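Local coordinates for peptidase M28 (PDB 3IIB), which probably acts as a zinc-dependent carboxypeptidase or dipeptidase of family M28, holding two zinc ions at a shared metal centre, at residues 37-42 / 300-305; 48-53 / 256-261. All blocks are in the same frame, centred on the assembly; numbering follows the deposited sequence.

Overall arrangement
The two contacts lie side by side near the paired zinc ions, their centres about 9 Å apart. In chain order, 37-42 and 48-53 come first, the former leading into helix 42-57 and the latter on it; 256-261 follows about 200 residues later and 300-305 some 40 after that, so contact 2 is nested inside contact 1. The later segments leave the ends of neighbouring parallel strands 247-257 and 293-300, joined where Y300 N donates to A256 O at 2.8 Å. A second bridge runs from R37 NE to L258 O at 2.8 Å. The N-terminal region thus packs on two strand ends and the loops after them, which supply H257 and E304 to zinc ions sharing water 1.

Contact 1. Residues 37-42 / 300-305; sequences RLAGSE and YAAEEL. With ZN (zinc ion), chain B.
No ring enters the touch of A39 on A302 and L305, which is wholly aliphatic; the flat group beside it is the carboxylate of E304, with both oxygens turned to the zinc ion of chain B and OE1 2.2 Å from the metal. The methyl A39 CB lies between two partners of 300-305, 3.6 Å from L305 CD1 and 3.7 Å from A302 CB. With CG anti to the carbonyl carbon (chi1 -53°) the isobutyl group of L305 is directed at 37-42, and chi2 of -174° settles which methyl faces A39; the other, CD2, looks more loosely to L38 CD1 at 4.4 Å.

A type II turn, L38 to S41, carries A39 at its second position, and G40 takes the positive phi of the third. L38 O is gripped twice: by S41 N and by S41 OG at 2.6 Å, the hydroxyl lying in the carbonyl plane on a lone pair. S41 is also the N-cap of the helix that follows.

One residue before L305, the bend at chi2 of E304 brings its carboxylate to the metal, where D269 and H402 are further ligands. Water 1, bound to the same zinc ion, donates to E303 OE1 at 2.7 Å. Consecutive glutamates on a loop after a central strand, one binding zinc and one holding the bridging water, characterise the two-zinc site of M28 peptidases.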
loop_
_atom_site.group_PDB
_atom_site.type_symbol
_atom_site.label_atom_id
_atom_site.label_comp_id
_atom_site.label_asym_id
_atom_site.label_seq_id
_atom_site.Cartn_x
_atom_site.Cartn_y
_atom_site.Cartn_z
ATOM N N ARG A 37 -10.379 4.456 -15.898
ATOM C CA ARG A 37 -11.018 4.516 -17.231
ATOM C C ARG A 37 -10.247 3.628 -18.228
ATOM O O ARG A 37 -9.523 4.081 -19.131
ATOM C CB ARG A 37 -11.119 5.985 -17.700
ATOM C CG ARG A 37 -9.850 6.733 -17.518
ATOM C CD ARG A 37 -9.963 8.076 -16.874
ATOM N NE ARG A 37 -8.609 8.581 -16.702
ATOM C CZ ARG A 37 -7.953 8.666 -15.554
ATOM N NH1 ARG A 37 -8.537 8.365 -14.400
ATOM N NH2 ARG A 37 -6.687 9.059 -15.574
ATOM N N LEU A 38 -10.424 2.307 -18.042
ATOM C CA LEU A 38 -9.827 1.343 -18.968
ATOM C C LEU A 38 -10.470 1.496 -20.327
ATOM O O LEU A 38 -11.714 1.561 -20.436
ATOM C CB LEU A 38 -10.118 -0.058 -18.446
ATOM C CG LEU A 38 -9.624 -1.228 -19.287
ATOM C CD1 LEU A 38 -8.103 -1.183 -19.453
ATOM C CD2 LEU A 38 -10.108 -2.500 -18.582
ATOM N N ALA A 39 -9.640 1.535 -21.365
ATOM C CA ALA A 39 -10.164 1.629 -22.721
ATOM C C ALA A 39 -11.132 0.483 -22.957
ATOM O O ALA A 39 -10.865 -0.663 -22.545
ATOM C CB ALA A 39 -9.009 1.577 -23.762
ATOM N N GLY A 40 -12.243 0.787 -23.607
ATOM C CA GLY A 40 -13.216 -0.241 -23.965
ATOM C C GLY A 40 -14.235 -0.535 -22.872
ATOM O O GLY A 40 -15.273 -1.166 -23.133
ATOM N N SER A 41 -13.976 -0.070 -21.656
ATOM C CA SER A 41 -14.951 -0.212 -20.540
ATOM C C SER A 41 -16.051 0.862 -20.622
ATOM O O SER A 41 -15.934 1.843 -21.379
ATOM C CB SER A 41 -14.234 -0.088 -19.182
ATOM O OG SER A 41 -13.819 1.246 -18.919
ATOM N N GLU A 42 -17.051 0.741 -19.749
ATOM C CA GLU A 42 -18.092 1.751 -19.653
ATOM C C GLU A 42 -17.487 3.118 -19.280
ATOM O O GLU A 42 -18.016 4.139 -19.693
ATOM C CB GLU A 42 -19.161 1.306 -18.653
ATOM C CG GLU A 42 -20.166 2.391 -18.288
ATOM N N TYR A 300 -4.832 11.316 -25.551
ATOM C CA TYR A 300 -4.877 10.118 -26.366
ATOM C C TYR A 300 -5.647 9.009 -25.706
ATOM O O TYR A 300 -5.585 8.812 -24.495
ATOM C CB TYR A 300 -3.450 9.592 -26.691
ATOM C CG TYR A 300 -2.619 10.451 -27.627
ATOM C CD1 TYR A 300 -2.756 10.324 -28.979
ATOM C CD2 TYR A 300 -1.678 11.350 -27.152
ATOM C CE1 TYR A 300 -1.976 11.072 -29.873
ATOM C CE2 TYR A 300 -0.920 12.121 -28.025
ATOM C CZ TYR A 300 -1.053 11.954 -29.375
ATOM O OH TYR A 300 -0.267 12.679 -30.241
ATOM N N ALA A 301 -6.348 8.262 -26.551
ATOM C CA ALA A 301 -7.042 7.045 -26.194
ATOM C C ALA A 301 -6.110 5.842 -26.167
ATOM O O ALA A 301 -5.195 5.704 -26.987
ATOM C CB ALA A 301 -8.209 6.748 -27.235
ATOM N N ALA A 302 -6.417 4.938 -25.240
ATOM C CA ALA A 302 -5.967 3.565 -25.283
ATOM C C ALA A 302 -4.446 3.448 -25.368
ATOM O O ALA A 302 -3.919 2.573 -26.026
ATOM C CB ALA A 302 -6.687 2.805 -26.420
ATOM N N GLU A 303 -3.745 4.330 -24.670
ATOM C CA GLU A 303 -2.279 4.213 -24.588
ATOM C C GLU A 303 -1.861 2.905 -23.923
ATOM O O GLU A 303 -0.906 2.281 -24.348
ATOM C CB GLU A 303 -1.679 5.428 -23.868
ATOM C CG GLU A 303 -0.154 5.420 -23.834
ATOM C CD GLU A 303 0.440 4.610 -22.691
ATOM O OE1 GLU A 303 -0.309 4.260 -21.761
ATOM O OE2 GLU A 303 1.659 4.345 -22.711
ATOM N N GLU A 304 -2.574 2.507 -22.878
ATOM C CA GLU A 304 -2.247 1.314 -22.082
ATOM C C GLU A 304 -2.338 0.022 -22.878
ATOM O O GLU A 304 -1.707 -0.964 -22.526
ATOM C CB GLU A 304 -3.163 1.216 -20.848
ATOM C CG GLU A 304 -3.165 2.428 -19.902
ATOM C CD GLU A 304 -1.886 2.563 -19.095
ATOM O OE1 GLU A 304 -0.918 1.811 -19.347
ATOM O OE2 GLU A 304 -1.902 3.396 -18.169
ATOM N N LEU A 305 -3.102 0.050 -23.969
ATOM C CA LEU A 305 -3.316 -1.124 -24.787
ATOM C C LEU A 305 -2.370 -1.164 -25.998
ATOM O O LEU A 305 -2.603 -1.926 -26.931
ATOM C CB LEU A 305 -4.771 -1.192 -25.250
ATOM C CG LEU A 305 -5.809 -1.087 -24.119
ATOM C CD1 LEU A 305 -7.211 -1.322 -24.748
ATOM C CD2 LEU A 305 -5.539 -2.062 -22.961
HETATM ZN ZN ZN B . 0.389 2.940 -17.946
HETATM O O HOH W 1 0.956 4.363 -19.430
HETATM O O HOH W 2 2.439 2.519 -18.362
#

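Contact 2. Residues 48-53 / 256-261. With ZN (zinc ion), chain C.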
loop_
_atom_site.group_PDB
_atom_site.type_symbol
_atom_site.label_atom_id
_atom_site.label_comp_id
_atom_site.label_asym_id
_atom_site.label_seq_id
_atom_site.Cartn_x
_atom_site.Cartn_y
_atom_site.Cartn_z
ATOM N N VAL A 48 -14.157 10.301 -21.862
ATOM C CA VAL A 48 -14.215 11.131 -23.068
ATOM C C VAL A 48 -15.219 12.293 -22.874
ATOM O O VAL A 48 -14.900 13.447 -23.216
ATOM C CB VAL A 48 -14.521 10.250 -24.343
ATOM C CG1 VAL A 48 -14.981 11.119 -25.519
ATOM C CG2 VAL A 48 -13.313 9.353 -24.657
ATOM N N ASP A 49 -16.411 11.985 -22.355
ATOM C CA ASP A 49 -17.447 12.988 -22.209
ATOM C C ASP A 49 -16.956 14.026 -21.179
ATOM O O ASP A 49 -17.119 15.236 -21.364
ATOM C CB ASP A 49 -18.766 12.358 -21.806
ATOM C CG ASP A 49 -19.425 11.606 -22.959
ATOM O OD1 ASP A 49 -19.019 11.841 -24.105
ATOM O OD2 ASP A 49 -20.306 10.773 -22.702
ATOM N N TRP A 50 -16.263 13.546 -20.153
ATOM C CA TRP A 50 -15.738 14.439 -19.110
ATOM C C TRP A 50 -14.732 15.416 -19.726
ATOM O O TRP A 50 -14.751 16.597 -19.413
ATOM C CB TRP A 50 -15.105 13.643 -17.970
ATOM C CG TRP A 50 -14.244 14.498 -17.062
ATOM C CD1 TRP A 50 -14.640 15.115 -15.922
ATOM C CD2 TRP A 50 -12.870 14.830 -17.251
ATOM N NE1 TRP A 50 -13.595 15.828 -15.380
ATOM C CE2 TRP A 50 -12.485 15.646 -16.168
ATOM C CE3 TRP A 50 -11.897 14.470 -18.210
ATOM C CZ2 TRP A 50 -11.191 16.158 -16.039
ATOM C CZ3 TRP A 50 -10.600 14.990 -18.083
ATOM C CH2 TRP A 50 -10.261 15.830 -16.998
ATOM N N ALA A 51 -13.873 14.901 -20.589
ATOM C CA ALA A 51 -12.763 15.683 -21.169
ATOM C C ALA A 51 -13.297 16.705 -22.144
ATOM O O ALA A 51 -12.903 17.860 -22.122
ATOM C CB ALA A 51 -11.753 14.729 -21.835
ATOM N N ILE A 52 -14.262 16.308 -22.964
ATOM C CA ILE A 52 -14.919 17.251 -23.871
ATOM C C ILE A 52 -15.546 18.428 -23.084
ATOM O O ILE A 52 -15.313 19.627 -23.396
ATOM C CB ILE A 52 -15.957 16.494 -24.773
ATOM C CG1 ILE A 52 -15.272 15.560 -25.799
ATOM C CG2 ILE A 52 -16.795 17.477 -25.550
ATOM C CD1 ILE A 52 -14.520 16.314 -26.907
ATOM N N ALA A 53 -16.307 18.101 -22.038
ATOM C CA ALA A 53 -16.988 19.111 -21.244
ATOM C C ALA A 53 -15.941 20.000 -20.569
ATOM O O ALA A 53 -16.107 21.210 -20.508
ATOM C CB ALA A 53 -17.925 18.448 -20.178
ATOM N N ALA A 256 -1.063 13.894 -23.554
ATOM C CA ALA A 256 -1.104 12.962 -22.430
ATOM C C ALA A 256 -2.021 11.849 -22.887
ATOM O O ALA A 256 -2.677 11.986 -23.944
ATOM C CB ALA A 256 -1.686 13.658 -21.147
ATOM N N HIS A 257 -2.158 10.778 -22.111
ATOM C CA HIS A 257 -3.240 9.796 -22.419
ATOM C C HIS A 257 -4.348 9.873 -21.392
ATOM O O HIS A 257 -4.078 10.088 -20.229
ATOM C CB HIS A 257 -2.733 8.356 -22.601
ATOM C CG HIS A 257 -2.080 7.735 -21.409
ATOM N ND1 HIS A 257 -2.749 6.884 -20.559
ATOM C CD2 HIS A 257 -0.789 7.750 -20.984
ATOM C CE1 HIS A 257 -1.919 6.453 -19.624
ATOM N NE2 HIS A 257 -0.720 6.956 -19.865
ATOM N N LEU A 258 -5.596 9.716 -21.852
ATOM C CA LEU A 258 -6.780 9.851 -21.019
ATOM C C LEU A 258 -7.156 8.542 -20.386
ATOM O O LEU A 258 -7.877 8.511 -19.362
ATOM C CB LEU A 258 -7.952 10.363 -21.884
ATOM C CG LEU A 258 -9.262 10.699 -21.164
ATOM C CD1 LEU A 258 -9.015 11.690 -19.998
ATOM C CD2 LEU A 258 -10.300 11.210 -22.176
ATOM N N ASP A 259 -6.707 7.439 -20.975
ATOM C CA ASP A 259 -7.106 6.138 -20.440
ATOM C C ASP A 259 -6.200 5.739 -19.261
ATOM O O ASP A 259 -5.131 6.335 -19.047
ATOM C CB ASP A 259 -7.079 5.076 -21.534
ATOM C CG ASP A 259 -5.637 4.756 -22.028
ATOM O OD1 ASP A 259 -4.876 5.707 -22.347
ATOM O OD2 ASP A 259 -5.258 3.560 -22.110
ATOM N N SER A 260 -6.595 4.678 -18.557
ATOM C CA SER A 260 -5.818 4.180 -17.433
ATOM C C SER A 260 -6.113 2.731 -17.263
ATOM O O SER A 260 -6.979 2.185 -17.955
ATOM C CB SER A 260 -6.193 4.901 -16.116
ATOM O OG SER A 260 -7.487 4.567 -15.601
ATOM N N TRP A 261 -5.380 2.102 -16.342
ATOM C CA TRP A 261 -5.815 0.793 -15.794
ATOM C C TRP A 261 -6.968 0.995 -14.790
ATOM O O TRP A 261 -7.336 2.155 -14.435
ATOM C CB TRP A 261 -4.635 -0.026 -15.255
ATOM C CG TRP A 261 -3.874 -0.570 -16.444
ATOM C CD1 TRP A 261 -2.779 -0.022 -17.011
ATOM C CD2 TRP A 261 -4.300 -1.622 -17.320
ATOM N NE1 TRP A 261 -2.412 -0.726 -18.141
ATOM C CE2 TRP A 261 -3.346 -1.704 -18.366
ATOM C CE3 TRP A 261 -5.397 -2.500 -17.326
ATOM C CZ2 TRP A 261 -3.449 -2.635 -19.393
ATOM C CZ3 TRP A 261 -5.496 -3.435 -18.340
ATOM C CH2 TRP A 261 -4.532 -3.502 -19.358
HETATM ZN ZN ZN C . 1.100 6.238 -18.927
HETATM O O HOH W 1 0.956 4.363 -19.430
HETATM O O HOH W 3 3.255 5.703 -18.071
#
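L258 points its isobutyl group at helix 42-57, meeting V48, W50 and A51 where the loop after strand 247-257 of the central sheet begins. In this alpha/beta zinc-exopeptidase fold, helix 42-57 packs on the loop that follows the strand carrying the zinc ligand H257; the side-chain contacts are all apolar, with no hydrogen bond between the two segments. With CG anti to its backbone N (chi1 -174°), the leucine extends to the helix and divides its branches. CD2 settles over the backbone turn, 3.8 Å from A51 CB and 4.0 Å from V48 N, with V48 CG2 a little farther off. CD1 goes to the indole of W50, 4.1 Å from CZ3, and approaches the ring obliquely.

W50 also turns CG anti to its backbone N (chi1 165°), which sets the six-membered part of the ring beside L258. The indole nitrogen is engaged separately, donating NE1 to S29 OG, and I26, L30 and E33 of helix 22-33 pack on the same side chain. W50 therefore bridges helices 22-33 and 42-57 and L258, the residue after the zinc ligand.

The neighbouring residue H257 sends its side chain in a different direction from L258, so that consecutive residues serve helix and metal. D269 and D331 are further ligands of this zinc ion, that of chain C, and water 1 lies 1.9 Å from it. D259 helps orient the imidazole: its backbone carbon lies in the ring plane at the edge, and ND1 makes weak hydrogen bonds to both D259 O and D259 OD1. The nitrogen across the ring, H257 NE2, binds the zinc ion at 2.2 Å.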